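Local structure of uracil-DNA glycosylase (6LYJ) at residues Asp32-Phe37 with Ala73-Cys78; Pro92-Gln97 with Gly157-His162; Gly135-Trp140 with Val145-Thr150; Leu177-Leu182 with Ser199-Lys204; Phe242-Glu245 with Gly249-Asp252. The protein is a viral member of the uracil-DNA glycosylase superfamily, with an alpha/beta fold built round a central parallel sheet. One frame throughout, in Å; residues are numbered along the deposited sequence.

Contact 1. Residues Asp32-Phe37 with Ala73-Cys78; sequences DLWLDF and AWARFC
Trp34 reaches from helix 32-38 to Trp74 and Ala75, and its indole carries almost the whole contact, an example of one large flat side chain serving several kinds of interaction at once. The first kind is aromatic. Trp34 and Trp74 form a T-shaped (edge-to-face) pair, the centroids of their six-membered rings 5.2 Å apart and their planes at 78°, with Trp74 giving the edge and Trp34 the face. The leading atom is Trp74 CZ3, which comes within 3.8 Å of Trp34 CH2. A chi1 of 55° places CG of Trp74 between its backbone N and carbonyl carbon, and this swings the far end of the indole nearer to Trp34 than its CB would suggest.

The second kind is CH-pi. The methyl of Ala75 sits over the same face of Trp34 as Trp74 does, but above the other ring: CB lies 3.7 Å from the centroid of the five-membered ring, 21° off its normal. Trp74 and Ala75 thus divide a single indole face between them.

The third kind is polar and uses a water. Trp34 NE1 donates to this water at 2.7 Å, in the plane of the indole, and the water in turn donates to Cys78 O, also at 2.7 Å. The buried N-H is thereby satisfied, and the loop backbone is joined to the helix indirectly.

Beyond the two segments, Trp34 also packs on Val174 and Leu178 of helix 167-181 and on Leu146 of strand 145-149, while Trp74 rests on Leu146 and Leu148 of that strand.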
# COMPACT_ATOMS: atom_id res chain seq x y z
N ASP A 32 3.64 -22.33 13.69
CA ASP A 32 3.73 -23.74 13.32
C ASP A 32 2.68 -24.12 12.28
O ASP A 32 2.94 -24.95 11.41
CB ASP A 32 3.60 -24.62 14.56
CG ASP A 32 4.76 -24.45 15.53
OD1 ASP A 32 5.91 -24.30 15.06
OD2 ASP A 32 4.52 -24.47 16.75
N LEU A 33 1.48 -23.54 12.38
CA LEU A 33 0.44 -23.86 11.40
C LEU A 33 0.87 -23.42 10.00
O LEU A 33 0.59 -24.11 9.02
CB LEU A 33 -0.87 -23.19 11.80
CG LEU A 33 -1.66 -23.91 12.88
CD1 LEU A 33 -2.77 -23.01 13.39
CD2 LEU A 33 -2.22 -25.23 12.37
N TRP A 34 1.58 -22.30 9.90
CA TRP A 34 2.06 -21.86 8.59
C TRP A 34 3.19 -22.74 8.09
O TRP A 34 3.29 -22.99 6.88
CB TRP A 34 2.48 -20.39 8.64
CG TRP A 34 1.35 -19.49 8.29
CD1 TRP A 34 0.40 -18.98 9.13
CD2 TRP A 34 1.01 -19.02 6.98
NE1 TRP A 34 -0.49 -18.20 8.43
CE2 TRP A 34 -0.14 -18.21 7.10
CE3 TRP A 34 1.58 -19.19 5.71
CZ2 TRP A 34 -0.73 -17.58 6.01
CZ3 TRP A 34 0.99 -18.57 4.63
CH2 TRP A 34 -0.16 -17.78 4.78
N LEU A 35 4.07 -23.20 8.97
CA LEU A 35 5.10 -24.14 8.55
C LEU A 35 4.47 -25.42 8.02
O LEU A 35 4.87 -25.94 6.98
CB LEU A 35 6.05 -24.45 9.71
CG LEU A 35 6.92 -23.28 10.17
CD1 LEU A 35 7.73 -23.65 11.40
CD2 LEU A 35 7.82 -22.79 9.04
N ASP A 36 3.46 -25.95 8.73
CA ASP A 36 2.72 -27.11 8.24
C ASP A 36 2.06 -26.82 6.89
O ASP A 36 2.05 -27.67 6.00
CB ASP A 36 1.68 -27.55 9.26
CG ASP A 36 2.29 -28.00 10.58
OD1 ASP A 36 3.49 -28.36 10.58
OD2 ASP A 36 1.58 -28.00 11.60
N PHE A 37 1.48 -25.62 6.75
CA PHE A 37 0.76 -25.27 5.53
C PHE A 37 1.69 -25.15 4.33
O PHE A 37 1.36 -25.61 3.23
CB PHE A 37 0.00 -23.96 5.75
CG PHE A 37 -0.85 -23.54 4.59
CD1 PHE A 37 -2.10 -24.11 4.39
CD2 PHE A 37 -0.42 -22.56 3.71
CE1 PHE A 37 -2.90 -23.71 3.33
CE2 PHE A 37 -1.21 -22.16 2.65
CZ PHE A 37 -2.45 -22.74 2.46
N ALA A 73 3.35 -10.85 11.81
CA ALA A 73 2.07 -10.72 12.51
C ALA A 73 0.90 -11.08 11.60
O ALA A 73 -0.10 -11.63 12.07
CB ALA A 73 1.90 -9.30 13.05
N TRP A 74 1.02 -10.79 10.30
CA TRP A 74 -0.02 -11.12 9.33
C TRP A 74 -0.36 -12.60 9.30
O TRP A 74 -1.42 -12.97 8.77
CB TRP A 74 0.41 -10.68 7.93
CG TRP A 74 1.73 -11.26 7.53
CD1 TRP A 74 2.97 -10.72 7.74
CD2 TRP A 74 1.95 -12.52 6.88
NE1 TRP A 74 3.95 -11.55 7.24
CE2 TRP A 74 3.35 -12.66 6.71
CE3 TRP A 74 1.11 -13.53 6.41
CZ2 TRP A 74 3.92 -13.78 6.10
CZ3 TRP A 74 1.68 -14.64 5.80
CH2 TRP A 74 3.07 -14.75 5.65
N ALA A 75 0.51 -13.46 9.82
CA ALA A 75 0.28 -14.90 9.78
C ALA A 75 -0.31 -15.46 11.07
O ALA A 75 -0.57 -16.66 11.13
CB ALA A 75 1.60 -15.62 9.46
N ARG A 76 -0.51 -14.63 12.10
CA ARG A 76 -0.85 -15.12 13.42
C ARG A 76 -2.32 -14.94 13.81
O ARG A 76 -2.68 -15.24 14.95
CB ARG A 76 0.04 -14.47 14.48
CG ARG A 76 1.53 -14.76 14.31
CD ARG A 76 2.31 -14.42 15.58
NE ARG A 76 2.42 -12.99 15.83
CZ ARG A 76 3.49 -12.26 15.54
NH1 ARG A 76 4.55 -12.83 14.99
NH2 ARG A 76 3.51 -10.96 15.81
N PHE A 77 -3.18 -14.47 12.90
CA PHE A 77 -4.55 -14.16 13.31
C PHE A 77 -5.56 -15.24 12.96
O PHE A 77 -6.69 -15.18 13.47
CB PHE A 77 -5.02 -12.84 12.66
CG PHE A 77 -4.40 -11.61 13.26
CD1 PHE A 77 -3.15 -11.17 12.87
CD2 PHE A 77 -5.10 -10.87 14.21
CE1 PHE A 77 -2.59 -10.03 13.42
CE2 PHE A 77 -4.55 -9.73 14.77
CZ PHE A 77 -3.30 -9.31 14.37
N CYS A 78 -5.20 -16.23 12.15
CA CYS A 78 -6.11 -17.31 11.84
C CYS A 78 -5.30 -18.48 11.30
O CYS A 78 -4.15 -18.31 10.89
CB CYS A 78 -7.19 -16.89 10.84
SG CYS A 78 -6.59 -16.65 9.15
O HOH W 1 -3.01 -17.15 8.73

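Contact 2. Residues Pro92-Gln97 with Gly157-His162; sequences PYHGGQ and GKPGSH
His94 meets Gly157 and Pro159 where two irregular loops come together: the first carries Pro92, Tyr93 and His94 of the GQDPYH signature of this glycosylase family, and the second folds into a type II beta turn from Lys158 to Ser161. The tight part is built round the histidine, which touches the other loop with both backbone and ring. Its carbonyl O accepts from Gly157 N at 2.9 Å, a fairly straight bond (161° at the hydrogen) that lies in the carbonyl plane and uses a lone pair. The imidazole is laid against the turn. Pro159 CD stands over one ring face, 3.9 Å from its centroid, in a CH-pi contact shifted toward the rim, and Pro159 CB is 3.8 Å from His94 CD2. At another corner of the ring, ND1 comes within 3.5 Å of Gly157 CA, which approaches obliquely from the same side as the proline. A chi1 of 52° folds the ring back over its own backbone, where it can meet both residues.

The polar end of the imidazole is engaged by another protein: His94 NE2 is hydrogen-bonded to a polar side chain of that protein's chain, which also places a polar side chain against Pro159.

The looser, solvent-facing side is Lys158, whose CB points away from 92-97 and which adds little to the contact; Gly157 is exposed too, although its N-H is held. What steadies the turn itself is Lys158 O, gripped twice by one residue: Ser161 OG donates to it at 2.7 Å and Ser161 N at 3.2 Å.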
# COMPACT_ATOMS: atom_id res chain seq x y z
N PRO A 92 5.98 -2.33 4.03
CA PRO A 92 5.38 -1.73 5.23
C PRO A 92 5.59 -0.23 5.27
O PRO A 92 6.45 0.33 4.60
CB PRO A 92 6.11 -2.43 6.39
CG PRO A 92 6.68 -3.68 5.79
CD PRO A 92 7.04 -3.29 4.39
N TYR A 93 4.75 0.43 6.07
CA TYR A 93 4.97 1.84 6.37
C TYR A 93 6.36 2.02 6.98
O TYR A 93 6.83 1.17 7.74
CB TYR A 93 3.90 2.35 7.32
CG TYR A 93 2.50 2.25 6.77
CD1 TYR A 93 2.05 3.13 5.80
CD2 TYR A 93 1.62 1.28 7.23
CE1 TYR A 93 0.78 3.04 5.29
CE2 TYR A 93 0.34 1.17 6.73
CZ TYR A 93 -0.07 2.06 5.76
OH TYR A 93 -1.35 1.96 5.26
N HIS A 94 7.01 3.14 6.66
CA HIS A 94 8.41 3.32 7.00
C HIS A 94 8.63 4.42 8.03
O HIS A 94 9.74 4.95 8.14
CB HIS A 94 9.24 3.60 5.74
CG HIS A 94 8.70 4.71 4.89
ND1 HIS A 94 8.86 6.04 5.21
CD2 HIS A 94 8.03 4.69 3.71
CE1 HIS A 94 8.30 6.79 4.28
NE2 HIS A 94 7.79 5.99 3.35
N GLY A 95 7.61 4.76 8.81
CA GLY A 95 7.73 5.81 9.80
C GLY A 95 7.36 5.36 11.19
O GLY A 95 7.11 6.18 12.08
N GLY A 96 7.30 4.04 11.40
CA GLY A 96 6.96 3.48 12.70
C GLY A 96 5.51 3.11 12.89
O GLY A 96 5.16 2.60 13.97
N GLN A 97 4.64 3.33 11.91
CA GLN A 97 3.24 3.01 12.10
C GLN A 97 2.87 1.60 11.64
O GLN A 97 1.75 1.15 11.91
CB GLN A 97 2.35 4.05 11.39
CG GLN A 97 2.47 4.11 9.88
CD GLN A 97 3.60 5.00 9.38
OE1 GLN A 97 4.76 4.81 9.74
NE2 GLN A 97 3.26 5.96 8.53
N GLY A 157 12.17 5.53 6.75
CA GLY A 157 12.23 6.65 5.83
C GLY A 157 12.59 6.32 4.40
O GLY A 157 12.68 7.24 3.58
N LYS A 158 12.81 5.05 4.06
CA LYS A 158 13.28 4.67 2.73
C LYS A 158 12.37 3.61 2.12
O LYS A 158 12.63 2.41 2.22
CB LYS A 158 14.73 4.18 2.79
CG LYS A 158 15.73 5.29 3.08
CD LYS A 158 17.16 4.76 3.16
CE LYS A 158 18.18 5.89 3.18
NZ LYS A 158 17.67 7.09 3.91
N PRO A 159 11.28 4.03 1.47
CA PRO A 159 10.38 3.06 0.84
C PRO A 159 11.10 2.25 -0.23
O PRO A 159 11.90 2.78 -0.99
CB PRO A 159 9.28 3.93 0.24
CG PRO A 159 9.89 5.30 0.11
CD PRO A 159 10.83 5.42 1.28
N GLY A 160 10.79 0.95 -0.27
CA GLY A 160 11.42 0.07 -1.24
C GLY A 160 12.84 -0.34 -0.92
O GLY A 160 13.45 -1.05 -1.72
N SER A 161 13.38 0.08 0.22
CA SER A 161 14.78 -0.19 0.54
C SER A 161 15.06 -1.67 0.72
O SER A 161 16.20 -2.10 0.52
CB SER A 161 15.19 0.58 1.79
OG SER A 161 14.28 0.34 2.86
N HIS A 162 14.05 -2.47 1.08
CA HIS A 162 14.23 -3.91 1.20
C HIS A 162 13.52 -4.68 0.09
O HIS A 162 13.19 -5.85 0.26
CB HIS A 162 13.74 -4.38 2.57
CG HIS A 162 14.61 -3.93 3.71
ND1 HIS A 162 14.38 -4.31 5.01
CD2 HIS A 162 15.69 -3.12 3.73
CE1 HIS A 162 15.29 -3.76 5.79
NE2 HIS A 162 16.10 -3.03 5.04

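Contact 3. Residues Gly135-Trp140 with Val145-Thr150; sequences GCLDAW and VLLLNT
Trp140 and Val145 bring the two backbones to within 5.3 Å of each other, CA to CA, and from there the segments diverge: Leu137 and Leu147, the next facing pair, have CA atoms 8.6 Å apart. The close end is fixed by a hydrogen bond from Val145 N to Trp140 O, 3.0 Å long with 157° at the hydrogen. Its donor stands 38° above the carbonyl plane, so the bond is fairly straight at the N-H but does not use a lone pair direction of the oxygen. Leu137 occupies the N-cap position of helix 138-142, and the strand starts at Val145.

The side chains fill the opening wedge in apolar fashion. At its narrow end CB of Trp140 lies 3.9 Å from CB of Val145. Farther along, Leu137 and Leu147 cross at about a right angle, and the touch is made by Leu147 CD1 against Leu137 CB at 3.6 Å. With CG of Leu147 beside its backbone N and opposite the carbonyl carbon (chi1 -63°), the other branch, CD2, approaches the edge of the Trp140 indole near its plane, while Leu137 CD2 lies over a face of the same ring.

The tryptophan is tied down further by Trp253, whose backbone O accepts from Trp140 NE1 and whose ring meets it edge-to-face. Strand 145-149 borders strand 85-89, on which Val145 and Leu147 pack, and helix 113-125 covers Leu137 and Trp140 through Tyr119, Ile118 and Leu122.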
# COMPACT_ATOMS: atom_id res chain seq x y z
N GLY A 135 -7.09 2.64 12.40
CA GLY A 135 -6.64 1.91 11.24
C GLY A 135 -6.36 0.45 11.52
O GLY A 135 -5.59 -0.20 10.80
N CYS A 136 -6.99 -0.09 12.57
CA CYS A 136 -6.75 -1.45 13.04
C CYS A 136 -7.62 -2.43 12.27
O CYS A 136 -8.85 -2.39 12.38
CB CYS A 136 -7.04 -1.56 14.53
SG CYS A 136 -5.97 -0.54 15.56
N LEU A 137 -6.99 -3.32 11.51
CA LEU A 137 -7.70 -4.31 10.71
C LEU A 137 -7.66 -5.69 11.35
O LEU A 137 -7.91 -6.69 10.66
CB LEU A 137 -7.13 -4.35 9.29
CG LEU A 137 -7.17 -3.02 8.54
CD1 LEU A 137 -6.52 -3.11 7.17
CD2 LEU A 137 -8.62 -2.54 8.43
N ASP A 138 -7.37 -5.77 12.65
CA ASP A 138 -7.22 -7.06 13.32
C ASP A 138 -8.45 -7.94 13.16
O ASP A 138 -8.32 -9.15 12.97
CB ASP A 138 -6.92 -6.86 14.81
CG ASP A 138 -5.64 -6.08 15.06
OD1 ASP A 138 -5.12 -5.45 14.11
OD2 ASP A 138 -5.14 -6.12 16.20
N ALA A 139 -9.65 -7.36 13.25
CA ALA A 139 -10.87 -8.17 13.16
C ALA A 139 -11.03 -8.81 11.78
O ALA A 139 -11.47 -9.97 11.67
CB ALA A 139 -12.09 -7.30 13.50
N TRP A 140 -10.62 -8.10 10.72
CA TRP A 140 -10.57 -8.72 9.40
C TRP A 140 -9.63 -9.90 9.40
O TRP A 140 -9.98 -10.99 8.93
CB TRP A 140 -10.10 -7.72 8.35
CG TRP A 140 -10.97 -6.55 8.09
CD1 TRP A 140 -12.12 -6.21 8.74
CD2 TRP A 140 -10.77 -5.56 7.07
NE1 TRP A 140 -12.64 -5.05 8.20
CE2 TRP A 140 -11.82 -4.64 7.17
CE3 TRP A 140 -9.79 -5.36 6.09
CZ2 TRP A 140 -11.93 -3.53 6.33
CZ3 TRP A 140 -9.90 -4.26 5.25
CH2 TRP A 140 -10.97 -3.36 5.38
N VAL A 145 -9.09 -12.78 6.68
CA VAL A 145 -8.55 -11.88 5.67
C VAL A 145 -7.05 -11.79 5.87
O VAL A 145 -6.58 -11.32 6.91
CB VAL A 145 -9.21 -10.49 5.74
CG1 VAL A 145 -8.61 -9.57 4.69
CG2 VAL A 145 -10.72 -10.60 5.56
N LEU A 146 -6.29 -12.26 4.88
CA LEU A 146 -4.83 -12.21 4.95
C LEU A 146 -4.36 -10.89 4.34
O LEU A 146 -4.55 -10.64 3.15
CB LEU A 146 -4.20 -13.40 4.22
CG LEU A 146 -2.72 -13.61 4.53
CD1 LEU A 146 -2.58 -14.15 5.95
CD2 LEU A 146 -2.05 -14.55 3.53
N LEU A 147 -3.75 -10.05 5.18
CA LEU A 147 -3.28 -8.72 4.79
C LEU A 147 -1.78 -8.82 4.56
O LEU A 147 -0.97 -8.56 5.45
CB LEU A 147 -3.64 -7.70 5.86
CG LEU A 147 -5.14 -7.52 6.10
CD1 LEU A 147 -5.42 -6.97 7.49
CD2 LEU A 147 -5.74 -6.61 5.03
N LEU A 148 -1.40 -9.19 3.34
CA LEU A 148 -0.05 -9.61 3.01
C LEU A 148 0.66 -8.54 2.19
O LEU A 148 0.31 -8.30 1.03
CB LEU A 148 -0.07 -10.94 2.25
CG LEU A 148 1.29 -11.46 1.79
CD1 LEU A 148 2.19 -11.70 2.99
CD2 LEU A 148 1.12 -12.73 0.96
N ASN A 149 1.67 -7.91 2.80
CA ASN A 149 2.63 -7.09 2.07
C ASN A 149 3.60 -8.00 1.33
O ASN A 149 4.13 -8.95 1.91
CB ASN A 149 3.39 -6.17 3.02
CG ASN A 149 2.62 -4.93 3.39
OD1 ASN A 149 1.82 -4.42 2.61
ND2 ASN A 149 2.85 -4.43 4.60
N THR A 150 3.85 -7.70 0.05
CA THR A 150 4.79 -8.53 -0.71
C THR A 150 6.22 -8.38 -0.19
O THR A 150 7.02 -9.31 -0.30
CB THR A 150 4.73 -8.19 -2.20
OG1 THR A 150 4.80 -6.77 -2.38
CG2 THR A 150 3.43 -8.69 -2.82

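Contact 4. Residues Leu177-Leu182 with Ser199-Lys204; sequences LLSERL and SLINSK
Ser179, near the end of helix 167-181, turns its hydroxyl onto the backbone of Ile201 and Asn202, just where Asn202 begins an Asx turn in the loop leading to strand 207-211. The contact is small and depends on how one short side chain is aimed. A chi1 of 178° sets OG of Ser179 opposite the backbone N and points it at the loop, where Asn202 N donates to it at 2.8 Å in an almost linear bond, 173° at the hydrogen. A side-chain acceptor on the helix thus meets a main-chain donor in the loop.

The loop side chains are disposed around this bond. Asn202 aims its CB toward the helix, and that CB touches Ser179 OG at 3.5 Å, whereas the amide oxygen turns to Lys204 N within the loop. Ile201 lies alongside: its CG2 branch is 3.9 Å from Ser179 OG, and the side chain also packs on Ile175 and on Phe187 and Leu189 of strand 186-190. Leu200 meets the serine through its carbonyl O, 4.0 Å from Ser179 CB, while its side chain rests on earlier turns of the helix at Asp172, Ile175 and Ser176.

The helix end has further ties to the same loop, since Ser179 O accepts from both Lys205 NZ and His206 NE2. Within the Asx turn, Asn202 OD1 accepts from Lys204 N at 3.0 Å, the donor tilted 23° from the carbonyl plane of the amide.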
# COMPACT_ATOMS: atom_id res chain seq x y z
N LEU A 177 1.08 -20.85 -3.02
CA LEU A 177 0.62 -21.95 -2.18
C LEU A 177 -0.79 -21.70 -1.67
O LEU A 177 -1.57 -22.65 -1.52
CB LEU A 177 1.60 -22.17 -1.02
CG LEU A 177 2.55 -23.35 -1.27
CD1 LEU A 177 3.24 -23.22 -2.62
CD2 LEU A 177 3.58 -23.45 -0.17
N LEU A 178 -1.15 -20.45 -1.39
CA LEU A 178 -2.53 -20.15 -1.02
C LEU A 178 -3.47 -20.53 -2.16
O LEU A 178 -4.51 -21.16 -1.94
CB LEU A 178 -2.68 -18.67 -0.66
CG LEU A 178 -2.05 -18.20 0.65
CD1 LEU A 178 -1.94 -16.69 0.65
CD2 LEU A 178 -2.86 -18.69 1.84
N SER A 179 -3.10 -20.16 -3.39
CA SER A 179 -3.92 -20.52 -4.55
C SER A 179 -4.03 -22.04 -4.70
O SER A 179 -5.12 -22.57 -4.96
CB SER A 179 -3.32 -19.91 -5.81
OG SER A 179 -4.05 -20.27 -6.97
N GLU A 180 -2.92 -22.75 -4.51
CA GLU A 180 -2.90 -24.19 -4.73
C GLU A 180 -3.66 -24.95 -3.64
O GLU A 180 -4.42 -25.88 -3.94
CB GLU A 180 -1.45 -24.67 -4.80
CG GLU A 180 -1.27 -26.17 -4.79
CD GLU A 180 0.19 -26.57 -4.60
OE1 GLU A 180 1.07 -25.82 -5.06
OE2 GLU A 180 0.44 -27.63 -4.00
N ARG A 181 -3.47 -24.56 -2.38
CA ARG A 181 -3.92 -25.35 -1.24
C ARG A 181 -5.33 -24.99 -0.78
O ARG A 181 -6.02 -25.85 -0.21
CB ARG A 181 -2.97 -25.16 -0.06
CG ARG A 181 -1.52 -25.54 -0.34
CD ARG A 181 -1.19 -26.96 0.07
NE ARG A 181 0.12 -27.36 -0.43
CZ ARG A 181 1.22 -27.42 0.31
NH1 ARG A 181 1.17 -27.11 1.59
NH2 ARG A 181 2.37 -27.79 -0.24
N LEU A 182 -5.78 -23.76 -1.00
CA LEU A 182 -7.13 -23.37 -0.61
C LEU A 182 -8.13 -23.78 -1.69
O LEU A 182 -7.86 -23.65 -2.88
CB LEU A 182 -7.21 -21.87 -0.36
CG LEU A 182 -6.35 -21.33 0.79
CD1 LEU A 182 -6.47 -19.82 0.89
CD2 LEU A 182 -6.74 -22.00 2.11
N SER A 199 -0.93 -13.61 -12.16
CA SER A 199 -0.48 -14.80 -12.86
C SER A 199 -0.04 -15.92 -11.93
O SER A 199 0.18 -17.04 -12.39
CB SER A 199 0.66 -14.43 -13.81
OG SER A 199 1.78 -13.93 -13.09
N LEU A 200 0.10 -15.64 -10.63
CA LEU A 200 0.38 -16.67 -9.64
C LEU A 200 -0.87 -17.41 -9.18
O LEU A 200 -0.75 -18.47 -8.56
CB LEU A 200 1.07 -16.07 -8.42
CG LEU A 200 2.42 -15.38 -8.62
CD1 LEU A 200 2.89 -14.73 -7.32
CD2 LEU A 200 3.44 -16.38 -9.12
N ILE A 201 -2.06 -16.89 -9.48
CA ILE A 201 -3.30 -17.35 -8.87
C ILE A 201 -4.13 -18.10 -9.90
O ILE A 201 -4.24 -17.67 -11.06
CB ILE A 201 -4.11 -16.17 -8.29
CG1 ILE A 201 -3.26 -15.38 -7.28
CG2 ILE A 201 -5.39 -16.68 -7.63
CD1 ILE A 201 -3.75 -13.96 -7.06
N ASN A 202 -4.69 -19.23 -9.49
CA ASN A 202 -5.57 -20.04 -10.33
C ASN A 202 -6.94 -19.36 -10.35
O ASN A 202 -7.76 -19.56 -9.45
CB ASN A 202 -5.65 -21.47 -9.81
CG ASN A 202 -6.47 -22.39 -10.70
OD1 ASN A 202 -7.28 -21.94 -11.52
ND2 ASN A 202 -6.27 -23.69 -10.54
N SER A 203 -7.21 -18.57 -11.39
CA SER A 203 -8.45 -17.80 -11.46
C SER A 203 -9.66 -18.63 -11.85
O SER A 203 -10.76 -18.07 -11.97
CB SER A 203 -8.29 -16.63 -12.43
OG SER A 203 -7.95 -17.09 -13.73
N LYS A 204 -9.51 -19.94 -12.04
CA LYS A 204 -10.67 -20.82 -12.13
C LYS A 204 -11.13 -21.30 -10.76
O LYS A 204 -12.34 -21.41 -10.53
CB LYS A 204 -10.37 -22.02 -13.03
CG LYS A 204 -10.26 -21.67 -14.51
CD LYS A 204 -11.49 -20.94 -15.04
CE LYS A 204 -12.79 -21.70 -14.75
NZ LYS A 204 -12.97 -22.89 -15.62

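Contact 5. Residues Phe242-Glu245 with Gly249-Asp252; sequences FLRE and GEID
Arg244 and Glu250 close a salt bridge across the turn that follows helix 235-245, and the arginine divides its two terminal nitrogens between two acceptors. The bridge has one short arm: Arg244 NH2 donates to Glu250 OE2 at 2.8 Å, with 148° at the hydrogen. The acceptor lies in the guanidinium plane, but the carboxylate is turned by 56° against that plane, and OE2 receives the N-H from 53° above its own plane. A bend at chi3 turns the arginine head toward the glutamate; CD of Arg244 is also 3.6 Å from OE2 of Glu250. The other terminal nitrogen, Arg244 NH1, is occupied by Asn241 OD1, one turn back on the same helix.

Beside this polar pair the contact is apolar. Leu243 CD1 lies 3.8 Å from Ile251 CG1, the two side chains meeting at a slant, and 3.9 Å from Gly249 O.

The backbone of 249-252 finds its partners in side chains from several parts of the chain. Lys84 NZ donates to Gly249 O, Ile251 N is taken up by Asn240 OD1 on the helix, and Asp252 N by Gln143 OE1. Side chains thus supply partners to the backbone of this irregular, extended tail. This is a C-terminal segment doubling back along the last helix of an alpha/beta fold, with an apolar, buried side and a charged outer one.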
# COMPACT_ATOMS: atom_id res chain seq x y z
N PHE A 242 -19.05 -14.21 -3.36
CA PHE A 242 -18.29 -15.42 -3.69
C PHE A 242 -18.28 -16.38 -2.51
O PHE A 242 -18.57 -17.57 -2.66
CB PHE A 242 -16.87 -15.04 -4.11
CG PHE A 242 -15.99 -16.21 -4.41
CD1 PHE A 242 -16.03 -16.83 -5.65
CD2 PHE A 242 -15.09 -16.68 -3.46
CE1 PHE A 242 -15.20 -17.91 -5.93
CE2 PHE A 242 -14.26 -17.76 -3.73
CZ PHE A 242 -14.32 -18.37 -4.97
N LEU A 243 -17.97 -15.86 -1.31
CA LEU A 243 -17.89 -16.72 -0.14
C LEU A 243 -19.23 -17.39 0.13
O LEU A 243 -19.28 -18.58 0.46
CB LEU A 243 -17.43 -15.92 1.08
CG LEU A 243 -16.02 -15.33 1.00
CD1 LEU A 243 -15.68 -14.53 2.26
CD2 LEU A 243 -14.99 -16.43 0.78
N ARG A 244 -20.33 -16.65 -0.03
CA ARG A 244 -21.65 -17.24 0.17
C ARG A 244 -21.92 -18.33 -0.86
O ARG A 244 -22.43 -19.41 -0.52
CB ARG A 244 -22.74 -16.17 0.08
CG ARG A 244 -24.14 -16.73 0.32
CD ARG A 244 -25.21 -15.65 0.42
NE ARG A 244 -25.22 -14.75 -0.73
CZ ARG A 244 -24.71 -13.53 -0.75
NH1 ARG A 244 -24.79 -12.79 -1.85
NH2 ARG A 244 -24.13 -13.03 0.34
N GLU A 245 -21.56 -18.08 -2.12
CA GLU A 245 -21.74 -19.07 -3.17
C GLU A 245 -20.96 -20.36 -2.88
O GLU A 245 -21.43 -21.46 -3.20
CB GLU A 245 -21.32 -18.48 -4.52
CG GLU A 245 -21.26 -19.47 -5.67
CD GLU A 245 -20.53 -18.90 -6.88
OE1 GLU A 245 -19.81 -19.66 -7.55
OE2 GLU A 245 -20.67 -17.68 -7.14
N GLY A 249 -18.47 -18.84 5.45
CA GLY A 249 -18.98 -17.70 6.21
C GLY A 249 -18.47 -16.39 5.64
O GLY A 249 -17.28 -16.24 5.34
N GLU A 250 -19.37 -15.43 5.51
CA GLU A 250 -19.00 -14.12 4.98
C GLU A 250 -18.20 -13.32 6.01
O GLU A 250 -18.26 -13.56 7.22
CB GLU A 250 -20.24 -13.33 4.57
CG GLU A 250 -21.14 -14.04 3.57
CD GLU A 250 -22.33 -13.20 3.15
OE1 GLU A 250 -22.18 -11.97 2.99
OE2 GLU A 250 -23.43 -13.78 2.97
N ILE A 251 -17.47 -12.34 5.51
CA ILE A 251 -16.69 -11.45 6.36
C ILE A 251 -17.62 -10.35 6.87
O ILE A 251 -18.39 -9.76 6.10
CB ILE A 251 -15.50 -10.85 5.59
CG1 ILE A 251 -14.70 -11.93 4.85
CG2 ILE A 251 -14.61 -10.04 6.53
CD1 ILE A 251 -14.08 -12.98 5.76
N ASP A 252 -17.54 -10.06 8.17
CA ASP A 252 -18.13 -8.85 8.72
C ASP A 252 -17.05 -7.78 8.65
O ASP A 252 -16.09 -7.79 9.43
CB ASP A 252 -18.62 -9.09 10.15
CG ASP A 252 -19.30 -7.87 10.75
OD1 ASP A 252 -19.29 -6.79 10.14
OD2 ASP A 252 -19.86 -8.00 11.86

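Overall arrangement
From the N terminus, contact 1 closes first, bringing helix 32-38 against the loop before strand 85-89. Contact 2 then joins the loop after that strand to the one before helix 167-181, and the long excursion between its segments contains contact 3, which sets helix 138-142 on edge strand 145-149. Contacts 4 and 5 follow in series, the first tying helix 167-181 to the loop before strand 207-211, the second folding the tail onto helix 235-245; no two contacts cross. Contact 3 is central: Leu146 touches both contact 1, at Trp34, and contact 4, at Leu178, while Val145 meets Ile251 of contact 5 and Asn149 meets Pro92 of contact 2.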